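PDB 5H3H: abhydrolase domain-containing protein from Exiguobacterium antarcticum, which probably hydrolyses carboxylic esters and, as a likely perhydrolase of the alpha/beta hydrolase fold, may also form or handle peracids. Local coordinates for residues B[116-121]-B[211-216]; B[206-211]-B[233-238]. All coordinates share one frame; numbering follows the deposited sequence.

Contact 1 (B[116-121]-B[211-216])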
loop_
_atom_site.group_PDB
_atom_site.type_symbol
_atom_site.label_atom_id
_atom_site.label_comp_id
_atom_site.label_asym_id
_atom_site.label_seq_id
_atom_site.Cartn_x
_atom_site.Cartn_y
_atom_site.Cartn_z
ATOM N N LYS B 116 -1.451 13.697 6.442
ATOM C CA LYS B 116 -2.406 13.478 7.536
ATOM C C LYS B 116 -3.806 13.122 7.042
ATOM O O LYS B 116 -4.188 13.471 5.915
ATOM C CB LYS B 116 -2.429 14.692 8.429
ATOM C CG LYS B 116 -2.903 15.942 7.761
ATOM C CD LYS B 116 -2.627 17.180 8.620
ATOM C CE LYS B 116 -1.159 17.555 8.594
ATOM N NZ LYS B 116 -0.973 18.768 9.455
ATOM N N LEU B 117 -4.532 12.411 7.901
ATOM C CA LEU B 117 -5.870 11.935 7.658
ATOM C C LEU B 117 -6.838 12.553 8.666
ATOM O O LEU B 117 -6.541 12.595 9.847
ATOM C CB LEU B 117 -5.864 10.410 7.908
ATOM C CG LEU B 117 -7.201 9.698 7.760
ATOM C CD1 LEU B 117 -7.731 9.956 6.360
ATOM C CD2 LEU B 117 -7.167 8.208 8.051
ATOM N N ILE B 118 -7.997 12.984 8.212
ATOM C CA ILE B 118 -9.050 13.438 9.082
ATOM C C ILE B 118 -10.230 12.578 8.750
ATOM O O ILE B 118 -10.519 12.375 7.571
ATOM C CB ILE B 118 -9.415 14.907 8.850
ATOM C CG1 ILE B 118 -8.167 15.784 9.015
ATOM C CG2 ILE B 118 -10.561 15.332 9.782
ATOM C CD1 ILE B 118 -8.259 17.149 8.353
ATOM N N LEU B 119 -10.874 12.036 9.775
ATOM C CA LEU B 119 -12.020 11.194 9.580
ATOM C C LEU B 119 -13.151 11.909 10.329
ATOM O O LEU B 119 -13.067 12.029 11.503
ATOM C CB LEU B 119 -11.774 9.801 10.179
ATOM C CG LEU B 119 -10.813 8.822 9.494
ATOM C CD1 LEU B 119 -10.651 7.583 10.341
ATOM C CD2 LEU B 119 -11.363 8.410 8.158
ATOM N N ALA B 120 -14.194 12.374 9.620
ATOM C CA ALA B 120 -15.212 13.300 10.145
ATOM C C ALA B 120 -16.537 12.580 10.049
ATOM O O ALA B 120 -16.978 12.292 8.978
ATOM C CB ALA B 120 -15.257 14.605 9.356
ATOM N N GLY B 121 -17.145 12.206 11.190
ATOM C CA GLY B 121 -18.368 11.433 11.176
ATOM C C GLY B 121 -18.276 10.158 10.348
ATOM O O GLY B 121 -19.226 9.757 9.725
ATOM N N ASP B 211 -0.626 10.013 10.623
ATOM C CA ASP B 211 -1.225 10.898 11.633
ATOM C C ASP B 211 -2.699 11.115 11.369
ATOM O O ASP B 211 -3.045 11.636 10.318
ATOM C CB ASP B 211 -0.566 12.276 11.591
ATOM C CG ASP B 211 0.850 12.307 12.243
ATOM O OD1 ASP B 211 1.375 11.276 12.725
ATOM O OD2 ASP B 211 1.435 13.408 12.268
ATOM N N THR B 212 -3.542 10.734 12.336
ATOM C CA THR B 212 -4.996 10.863 12.193
ATOM C C THR B 212 -5.688 11.754 13.250
ATOM O O THR B 212 -5.311 11.765 14.453
ATOM C CB THR B 212 -5.615 9.469 12.096
ATOM O OG1 THR B 212 -4.842 8.724 11.115
ATOM C CG2 THR B 212 -7.110 9.533 11.662
ATOM N N LEU B 213 -6.666 12.535 12.767
ATOM C CA LEU B 213 -7.648 13.219 13.605
ATOM C C LEU B 213 -9.051 12.701 13.306
ATOM O O LEU B 213 -9.472 12.739 12.138
ATOM C CB LEU B 213 -7.638 14.694 13.305
ATOM C CG LEU B 213 -8.714 15.504 14.030
ATOM C CD1 LEU B 213 -8.445 15.395 15.533
ATOM C CD2 LEU B 213 -8.737 16.949 13.562
ATOM N N ILE B 214 -9.781 12.297 14.372
ATOM C CA ILE B 214 -11.154 11.849 14.292
ATOM C C ILE B 214 -12.006 12.995 14.843
ATOM O O ILE B 214 -11.795 13.423 15.970
ATOM C CB ILE B 214 -11.429 10.567 15.155
ATOM C CG1 ILE B 214 -10.379 9.457 14.940
ATOM C CG2 ILE B 214 -12.859 10.039 14.943
ATOM C CD1 ILE B 214 -10.203 9.083 13.504
ATOM N N MET B 215 -12.969 13.438 14.044
ATOM C CA MET B 215 -13.916 14.481 14.402
ATOM C C MET B 215 -15.272 13.762 14.368
ATOM O O MET B 215 -15.596 13.117 13.335
ATOM C CB MET B 215 -13.858 15.635 13.353
ATOM C CG MET B 215 -12.801 16.687 13.630
ATOM S SD MET B 215 -12.846 18.244 12.665
ATOM C CE MET B 215 -12.033 17.524 11.337
ATOM N N HIS B 216 -16.076 13.824 15.459
ATOM C CA HIS B 216 -17.362 13.131 15.409
ATOM C C HIS B 216 -18.375 13.765 16.389
ATOM O O HIS B 216 -17.994 14.172 17.499
ATOM C CB HIS B 216 -17.152 11.678 15.759
ATOM C CG HIS B 216 -18.061 10.739 15.066
ATOM N ND1 HIS B 216 -17.596 9.841 14.145
ATOM C CD2 HIS B 216 -19.381 10.485 15.216
ATOM C CE1 HIS B 216 -18.601 9.080 13.732
ATOM N NE2 HIS B 216 -19.698 9.465 14.365
#

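Contact 2 (B[206-211]-B[233-238])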
loop_
_atom_site.group_PDB
_atom_site.type_symbol
_atom_site.label_atom_id
_atom_site.label_comp_id
_atom_site.label_asym_id
_atom_site.label_seq_id
_atom_site.Cartn_x
_atom_site.Cartn_y
_atom_site.Cartn_z
ATOM N N PRO B 206 -5.726 -1.184 12.087
ATOM C CA PRO B 206 -4.334 -1.242 12.596
ATOM C C PRO B 206 -3.188 -1.168 11.560
ATOM O O PRO B 206 -2.031 -1.124 11.972
ATOM C CB PRO B 206 -4.283 -2.573 13.341
ATOM C CG PRO B 206 -5.525 -3.306 12.987
ATOM C CD PRO B 206 -6.543 -2.288 12.619
ATOM N N LYS B 207 -3.482 -1.145 10.259
ATOM C CA LYS B 207 -2.460 -0.988 9.211
ATOM C C LYS B 207 -2.227 0.456 8.844
ATOM O O LYS B 207 -1.231 0.795 8.200
ATOM C CB LYS B 207 -2.832 -1.784 7.956
ATOM C CG LYS B 207 -2.426 -3.237 8.053
ATOM C CD LYS B 207 -3.608 -4.183 7.943
ATOM C CE LYS B 207 -3.220 -5.591 8.384
ATOM N NZ LYS B 207 -4.134 -6.614 7.790
ATOM N N ILE B 208 -3.123 1.325 9.297
ATOM C CA ILE B 208 -3.002 2.739 9.031
ATOM C C ILE B 208 -1.845 3.226 9.877
ATOM O O ILE B 208 -1.804 2.874 11.063
ATOM C CB ILE B 208 -4.327 3.479 9.417
ATOM C CG1 ILE B 208 -5.454 2.963 8.534
ATOM C CG2 ILE B 208 -4.181 4.998 9.311
ATOM C CD1 ILE B 208 -5.159 3.070 7.060
ATOM N N THR B 209 -0.921 3.989 9.259
ATOM C CA THR B 209 0.273 4.584 9.918
ATOM C C THR B 209 0.260 6.103 10.009
ATOM O O THR B 209 1.034 6.674 10.768
ATOM C CB THR B 209 1.579 4.283 9.119
ATOM O OG1 THR B 209 1.585 2.928 8.690
ATOM C CG2 THR B 209 2.852 4.560 9.934
ATOM N N VAL B 210 -0.575 6.754 9.209
ATOM C CA VAL B 210 -0.547 8.196 9.047
ATOM C C VAL B 210 -1.127 8.839 10.299
ATOM O O VAL B 210 -2.036 8.277 10.923
ATOM C CB VAL B 210 -1.454 8.659 7.858
ATOM C CG1 VAL B 210 -1.170 10.101 7.503
ATOM C CG2 VAL B 210 -1.247 7.785 6.630
ATOM N N ASP B 211 -0.626 10.013 10.623
ATOM C CA ASP B 211 -1.225 10.898 11.633
ATOM C C ASP B 211 -2.699 11.115 11.369
ATOM O O ASP B 211 -3.045 11.636 10.318
ATOM C CB ASP B 211 -0.566 12.276 11.591
ATOM C CG ASP B 211 0.850 12.307 12.243
ATOM O OD1 ASP B 211 1.375 11.276 12.725
ATOM O OD2 ASP B 211 1.435 13.408 12.268
ATOM N N GLU B 233 -9.446 3.726 19.068
ATOM C CA GLU B 233 -8.741 2.655 19.732
ATOM C C GLU B 233 -7.782 1.958 18.772
ATOM O O GLU B 233 -6.680 1.587 19.184
ATOM C CB GLU B 233 -9.697 1.634 20.377
ATOM C CG GLU B 233 -10.060 2.023 21.800
ATOM C CD GLU B 233 -10.575 0.860 22.609
ATOM O OE1 GLU B 233 -10.034 0.587 23.714
ATOM O OE2 GLU B 233 -11.531 0.224 22.123
ATOM N N ASN B 234 -8.188 1.839 17.512
ATOM C CA ASN B 234 -7.528 0.983 16.537
ATOM C C ASN B 234 -6.589 1.657 15.539
ATOM O O ASN B 234 -5.741 0.968 14.928
ATOM C CB ASN B 234 -8.575 0.119 15.794
ATOM C CG ASN B 234 -9.205 -0.921 16.717
ATOM O OD1 ASN B 234 -8.532 -1.851 17.139
ATOM N ND2 ASN B 234 -10.492 -0.750 17.060
ATOM N N ILE B 235 -6.737 2.959 15.335
ATOM C CA ILE B 235 -5.812 3.694 14.467
ATOM C C ILE B 235 -4.758 4.294 15.397
ATOM O O ILE B 235 -5.075 5.092 16.300
ATOM C CB ILE B 235 -6.510 4.817 13.680
ATOM C CG1 ILE B 235 -7.611 4.238 12.754
ATOM C CG2 ILE B 235 -5.484 5.675 12.926
ATOM C CD1 ILE B 235 -8.478 5.295 12.155
ATOM N N ALA B 236 -3.501 3.925 15.136
ATOM C CA ALA B 236 -2.347 4.324 15.911
ATOM C C ALA B 236 -2.091 5.809 15.951
ATOM O O ALA B 236 -2.089 6.535 14.921
ATOM C CB ALA B 236 -1.127 3.599 15.372
ATOM N N GLY B 237 -1.948 6.308 17.155
ATOM C CA GLY B 237 -1.739 7.711 17.346
ATOM C C GLY B 237 -2.881 8.673 17.035
ATOM O O GLY B 237 -2.712 9.835 17.291
ATOM N N SER B 238 -4.022 8.213 16.495
ATOM C CA SER B 238 -5.194 9.087 16.264
ATOM C C SER B 238 -5.590 9.979 17.462
ATOM O O SER B 238 -5.590 9.514 18.600
ATOM C CB SER B 238 -6.415 8.259 15.844
ATOM O OG SER B 238 -6.846 7.347 16.852
HETATM O O HOH W 1 -1.671 5.535 12.378
#

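Contact 1 (B[116-121]-B[211-216])
Five nearly straight backbone hydrogen bonds join 116-121 to 211-216 as neighbouring parallel strands, their axes 15° apart. L117 is held at both ends: its N donates to D211 O at 2.9 Å, and its O accepts from L213 N. L119 repeats the pattern, N to L213 O at 2.8 Å and O from M215 N, before G121 N closes the series on M215 O. The odd-numbered residues therefore serve this seam, while the backbones of K116, I118 and A120 bond on the other edge to L92, G94 and, just past strand 90-95, S96, probably the nucleophile.

Just past strand 114-120, G121 sets its CA over one face of the H216 imidazole, 3.7 Å from the ring centroid in a CH-pi contact, toward the rim. H216 NE2 is tied to C223 O, which helps fix the ring. On the face carrying L117, T212, L119 and I214, side chains run alongside one another. L117 CD2 meets T212 CG2 at 3.8 Å, and T212 OG1 turns back to V210 O. I214 bends at chi2 (-54°), which brings its CD1 to 3.5 Å from L119 CD1. The other face holds I118, L213, A120 and M215, with A120 CB beside M215 CB at 4.4 Å.

These strands belong to the central, mostly parallel sheet of the alpha/beta hydrolase fold, between strands 90-95 and 239-243, and lead toward its active-site end: G121 lies about 8 Å from the bound ethaneperoxoic acid. Helix 225-234 covers L119 and I214 through M231, whereas helix 255-267 packs through Y265 on I118 and L213, where K116 NZ also bonds Y265 O.

Contact 2 (B[206-211]-B[233-238])
No aromatic ring enters this contact; the only ring is the pyrrolidine of P206, which rests against the backbone carbonyl of N234. N234 O stands over one face of the ring, leaning toward its N and CA and away from CG. It lies 3.5 Å from P206 CA in a weak CA-H...O contact, and P206 CB and CD are each 4.1 Å from the same oxygen. The side-chain amide of N234 turns back along its helix, ND2 to V230 O, and of its side chain CB comes nearest the ring, at CD.

Next to this, I208 and I235 lie side by side and point the same way, meeting at their CG2 methyls 3.9 Å apart. Both have CG2 anti to the backbone N. The I208 side chain also packs on L103, L106 and L107 of helix 97-109, while I235 reaches T212, so this pair continues the hydrophobic packing beside the sheet.

In the alpha/beta hydrolase fold these are the connections at one end of the parallel strands: 206-211 leads into strand 211-217, whereas the other segment, 233-238, carries the chain from helix 225-234 to strand 239-243. I235 leaves the helical conformation and opens a type II beta turn to S238, with G237 at positive phi (69°). I235 O is gripped twice by S238, from OG at 2.9 Å on a lone pair in the carbonyl plane and from N at 3.3 Å.

A water provides the polar link between the two loops, hydrogen-bonded to A236 O at 2.8 Å and to I208 O at 3.0 Å. On the far side, K207 packs on V8 of the second subunit.

How the contacts relate
From the N terminus, the chain passes 116-121, then the continuous run 206-216, and finally 233-238. Contact 1 closes a long loop of 89 intervening residues, rich in helix and without strand, by returning the chain to the sheet next to strand 114-120. Contact 2 closes a much shorter one, holding strand 211-217 and helix 225-234. The two loops cross rather than nest, because 211-216 lies inside the second, and D211 belongs to both contacts. They also touch directly: T212 OG1 and I235 CG2 are 3.6 Å apart, and V210 packs on K116. Together they join two inner strands of the sheet to the loops that lead into strands 211-217 and 239-243.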